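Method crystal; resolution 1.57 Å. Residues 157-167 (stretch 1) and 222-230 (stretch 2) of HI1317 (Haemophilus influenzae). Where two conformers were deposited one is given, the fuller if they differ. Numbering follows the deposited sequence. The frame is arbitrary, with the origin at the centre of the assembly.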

# COMPACT_ATOMS: atom_id res chain seq x y z
N ASP A 157 5.01 -1.26 17.86
CA ASP A 157 6.46 -1.26 18.04
C ASP A 157 7.05 -2.35 17.19
O ASP A 157 6.61 -3.51 17.31
CB ASP A 157 6.83 -1.57 19.50
CG ASP A 157 8.24 -1.03 19.90
OD1 ASP A 157 9.12 -0.81 19.01
OD2 ASP A 157 8.57 -0.78 21.08
N ILE A 158 7.99 -1.98 16.31
CA ILE A 158 8.63 -2.97 15.46
C ILE A 158 9.22 -4.13 16.30
O ILE A 158 9.27 -5.23 15.80
CB ILE A 158 9.70 -2.37 14.54
CG1 ILE A 158 10.13 -3.42 13.50
CG2 ILE A 158 10.90 -1.86 15.35
CD1 ILE A 158 8.98 -4.03 12.72
N ASN A 159 9.50 -3.93 17.57
CA ASN A 159 10.04 -5.03 18.37
C ASN A 159 9.06 -6.06 18.88
O ASN A 159 9.45 -7.14 19.34
CB ASN A 159 10.86 -4.48 19.52
CG ASN A 159 11.94 -3.64 19.03
OD1 ASN A 159 12.63 -4.03 18.10
ND2 ASN A 159 12.09 -2.45 19.60
N GLN A 160 7.77 -5.76 18.73
CA GLN A 160 6.74 -6.57 19.24
C GLN A 160 5.90 -7.12 18.10
O GLN A 160 4.78 -7.48 18.35
CB GLN A 160 5.87 -5.76 20.24
CG GLN A 160 6.57 -5.38 21.56
CD GLN A 160 5.68 -4.59 22.53
OE1 GLN A 160 5.03 -5.17 23.39
NE2 GLN A 160 5.69 -3.27 22.41
N VAL A 161 6.46 -7.28 16.87
CA VAL A 161 5.65 -7.82 15.77
C VAL A 161 6.15 -9.22 15.29
O VAL A 161 7.35 -9.47 15.25
CB VAL A 161 5.66 -6.84 14.58
CG1 VAL A 161 5.13 -7.54 13.34
CG2 VAL A 161 4.84 -5.61 14.89
N GLU A 162 5.21 -10.13 14.92
CA GLU A 162 5.67 -11.33 14.23
C GLU A 162 4.91 -11.39 12.94
O GLU A 162 3.72 -11.09 12.89
CB GLU A 162 5.47 -12.66 14.98
CG GLU A 162 5.93 -12.67 16.44
CD GLU A 162 5.42 -13.91 17.17
OE1 GLU A 162 5.28 -15.00 16.55
OE2 GLU A 162 5.12 -13.82 18.38
N VAL A 163 5.62 -11.89 11.95
CA VAL A 163 5.12 -12.06 10.61
C VAL A 163 4.90 -13.56 10.42
O VAL A 163 5.86 -14.34 10.43
CB VAL A 163 6.10 -11.53 9.61
CG1 VAL A 163 5.38 -11.51 8.29
CG2 VAL A 163 6.51 -10.04 9.92
N GLN A 164 3.66 -13.95 10.31
CA GLN A 164 3.26 -15.33 10.14
C GLN A 164 2.93 -15.71 8.71
O GLN A 164 2.34 -14.92 7.97
CB GLN A 164 2.02 -15.60 10.97
CG GLN A 164 2.01 -15.03 12.39
CD GLN A 164 0.71 -15.31 13.14
OE1 GLN A 164 0.73 -15.57 14.36
NE2 GLN A 164 -0.42 -15.23 12.44
N GLY A 165 3.30 -16.94 8.32
CA GLY A 165 2.89 -17.43 7.02
C GLY A 165 3.81 -17.27 5.83
O GLY A 165 3.50 -17.76 4.76
N LEU A 166 4.98 -16.64 6.00
CA LEU A 166 5.91 -16.59 4.88
C LEU A 166 6.84 -17.84 4.83
O LEU A 166 6.95 -18.57 5.81
CB LEU A 166 6.70 -15.26 4.94
CG LEU A 166 5.89 -13.99 4.60
CD1 LEU A 166 6.72 -12.73 4.90
CD2 LEU A 166 5.46 -14.01 3.14
N PRO A 167 7.50 -18.06 3.71
CA PRO A 167 8.32 -19.27 3.48
C PRO A 167 9.49 -19.22 4.49
O PRO A 167 9.66 -18.20 5.19
CB PRO A 167 8.92 -18.98 2.11
CG PRO A 167 7.76 -18.39 1.35
CD PRO A 167 6.96 -17.56 2.36
N GLN A 222 5.37 -12.56 -5.80
CA GLN A 222 6.42 -12.22 -4.83
C GLN A 222 5.79 -11.48 -3.65
O GLN A 222 4.77 -10.79 -3.83
CB GLN A 222 7.53 -11.33 -5.34
CG GLN A 222 8.65 -12.12 -6.08
CD GLN A 222 8.11 -12.83 -7.31
OE1 GLN A 222 8.34 -14.04 -7.53
NE2 GLN A 222 7.40 -12.10 -8.10
N PHE A 223 6.36 -11.59 -2.48
CA PHE A 223 5.94 -10.82 -1.31
C PHE A 223 7.21 -10.18 -0.78
O PHE A 223 8.16 -10.88 -0.48
CB PHE A 223 5.31 -11.65 -0.16
CG PHE A 223 3.99 -12.27 -0.43
CD1 PHE A 223 2.94 -11.47 -0.93
CD2 PHE A 223 3.75 -13.62 -0.16
CE1 PHE A 223 1.70 -12.01 -1.20
CE2 PHE A 223 2.51 -14.18 -0.43
CZ PHE A 223 1.51 -13.37 -0.96
N VAL A 224 7.24 -8.85 -0.67
CA VAL A 224 8.43 -8.16 -0.23
C VAL A 224 8.25 -7.73 1.25
O VAL A 224 7.26 -7.06 1.63
CB VAL A 224 8.69 -6.94 -1.14
CG1 VAL A 224 9.91 -6.11 -0.70
CG2 VAL A 224 8.89 -7.34 -2.62
N LEU A 225 9.17 -8.11 2.12
CA LEU A 225 9.03 -7.74 3.53
C LEU A 225 10.11 -6.73 3.74
O LEU A 225 11.26 -7.02 3.42
CB LEU A 225 9.25 -8.96 4.41
CG LEU A 225 9.10 -8.73 5.92
CD1 LEU A 225 7.68 -8.37 6.30
CD2 LEU A 225 9.53 -10.06 6.61
N TRP A 226 9.75 -5.53 4.26
CA TRP A 226 10.72 -4.43 4.35
C TRP A 226 10.55 -3.50 5.57
O TRP A 226 9.47 -3.05 5.85
CB TRP A 226 10.63 -3.50 3.16
CG TRP A 226 11.54 -2.31 3.21
CD1 TRP A 226 12.93 -2.30 3.31
CD2 TRP A 226 11.14 -0.93 3.29
NE1 TRP A 226 13.39 -1.01 3.35
CE2 TRP A 226 12.31 -0.15 3.32
CE3 TRP A 226 9.89 -0.26 3.24
CZ2 TRP A 226 12.27 1.23 3.39
CZ3 TRP A 226 9.85 1.13 3.32
CH2 TRP A 226 11.02 1.87 3.35
N ASN A 227 11.67 -3.20 6.26
CA ASN A 227 11.73 -2.24 7.39
C ASN A 227 13.13 -1.66 7.32
O ASN A 227 14.10 -2.41 7.32
CB ASN A 227 11.38 -2.89 8.75
CG ASN A 227 11.33 -1.85 9.91
OD1 ASN A 227 12.37 -1.24 10.24
ND2 ASN A 227 10.12 -1.56 10.42
N PRO A 228 13.26 -0.37 7.14
CA PRO A 228 14.55 0.25 6.88
C PRO A 228 15.42 0.29 8.18
O PRO A 228 16.63 0.55 8.11
CB PRO A 228 14.18 1.68 6.46
CG PRO A 228 12.88 1.95 7.15
CD PRO A 228 12.19 0.64 7.19
N TRP A 229 14.77 0.11 9.30
CA TRP A 229 15.44 0.03 10.59
C TRP A 229 16.26 1.33 10.77
O TRP A 229 15.68 2.41 10.88
CB TRP A 229 16.24 -1.29 10.69
CG TRP A 229 16.73 -1.63 12.07
CD1 TRP A 229 17.97 -1.35 12.57
CD2 TRP A 229 16.00 -2.27 13.13
NE1 TRP A 229 18.08 -1.77 13.87
CE2 TRP A 229 16.90 -2.38 14.23
CE3 TRP A 229 14.69 -2.80 13.26
CZ2 TRP A 229 16.52 -2.88 15.44
CZ3 TRP A 229 14.34 -3.37 14.48
CH2 TRP A 229 15.26 -3.39 15.55
N HIS A 230 17.60 1.26 10.79
CA HIS A 230 18.37 2.51 11.02
C HIS A 230 18.79 3.35 9.82
O HIS A 230 19.36 4.42 9.99
CB HIS A 230 19.58 2.25 11.91
CG HIS A 230 19.24 2.14 13.35
ND1 HIS A 230 20.20 2.04 14.33
CD2 HIS A 230 18.05 2.20 13.99
CE1 HIS A 230 19.61 1.99 15.51
NE2 HIS A 230 18.31 2.09 15.33

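What holds the two stretches together when no hydrogen bond passes between them? The answer is side-chain packing. Leu166 CA and Phe223 CA lie 8.5 Å apart, and Val163 CA and Leu225 CA 9.2 Å, too far for backbone pairing, so the gap is filled by side chains reaching in from both directions. Together they bury 334 Å², and four of the six contacts join apolar groups.

How do the strands select the residues that meet? In an extended strand successive side chains alternate, and here Phe223, Leu225 and Asn227 all point their CA-to-CB bonds toward stretch 1, while Val224 points away. Val163 answers from the other strand, its CG2 lying 4.2 Å from Leu225 CD1. Leu225, with chi1 t and chi2 p, packs against two residues: CD1 makes the closest approach to Val163, and Leu225 CD2 lies 4.2 Å from Leu166 CD1. A forked leucine, with a methyl on each branch, can touch two neighbours, whereas the compact, branched valine needs only its chi1 t setting to present a methyl.

Why does Leu166 bury more surface than any other residue here? It follows Gly165, whose phi of 94° would jam a CB against the preceding carbonyl oxygen, and this turn leads out of the strand. Leu166 then points toward stretch 2 in the common m,t rotamer. Its branches part: CD1 goes to Leu225, and CD2 approaches Phe223 CD2 at 3.7 Å, obliquely to the ring. With chi1 m, Phe223 brings its apolar ring near that methyl, and both residues are buried.

What happens at the other end, where stretch 1 is no longer a strand? Ile158 sits in a short 3-10 segment and points toward stretch 2. Its chi1 t and chi2 p place the two terminal methyls near different neighbours: CD1 comes within 3.6 Å of Asn227 ND2, and CG2 lies 3.9 Å from Trp229 CZ3. The first is packing against a polar group that is hydrogen-bonded elsewhere in the structure. Asn227 OD1 is occupied too, accepting a 2.9 Å hydrogen bond from Trp229 N, so the buried amide uses both of its ends.

How does Trp229 reach the contact from a sideways start? Its CA-to-CB bond does not aim at stretch 1, but chi1 t and chi2 of -96° carry the long indole across. There Asn159 OD1 lies 3.7 Å from Trp229 CH2, near the ring plane and at its edge, where the aromatic C-H groups can favour an oxygen.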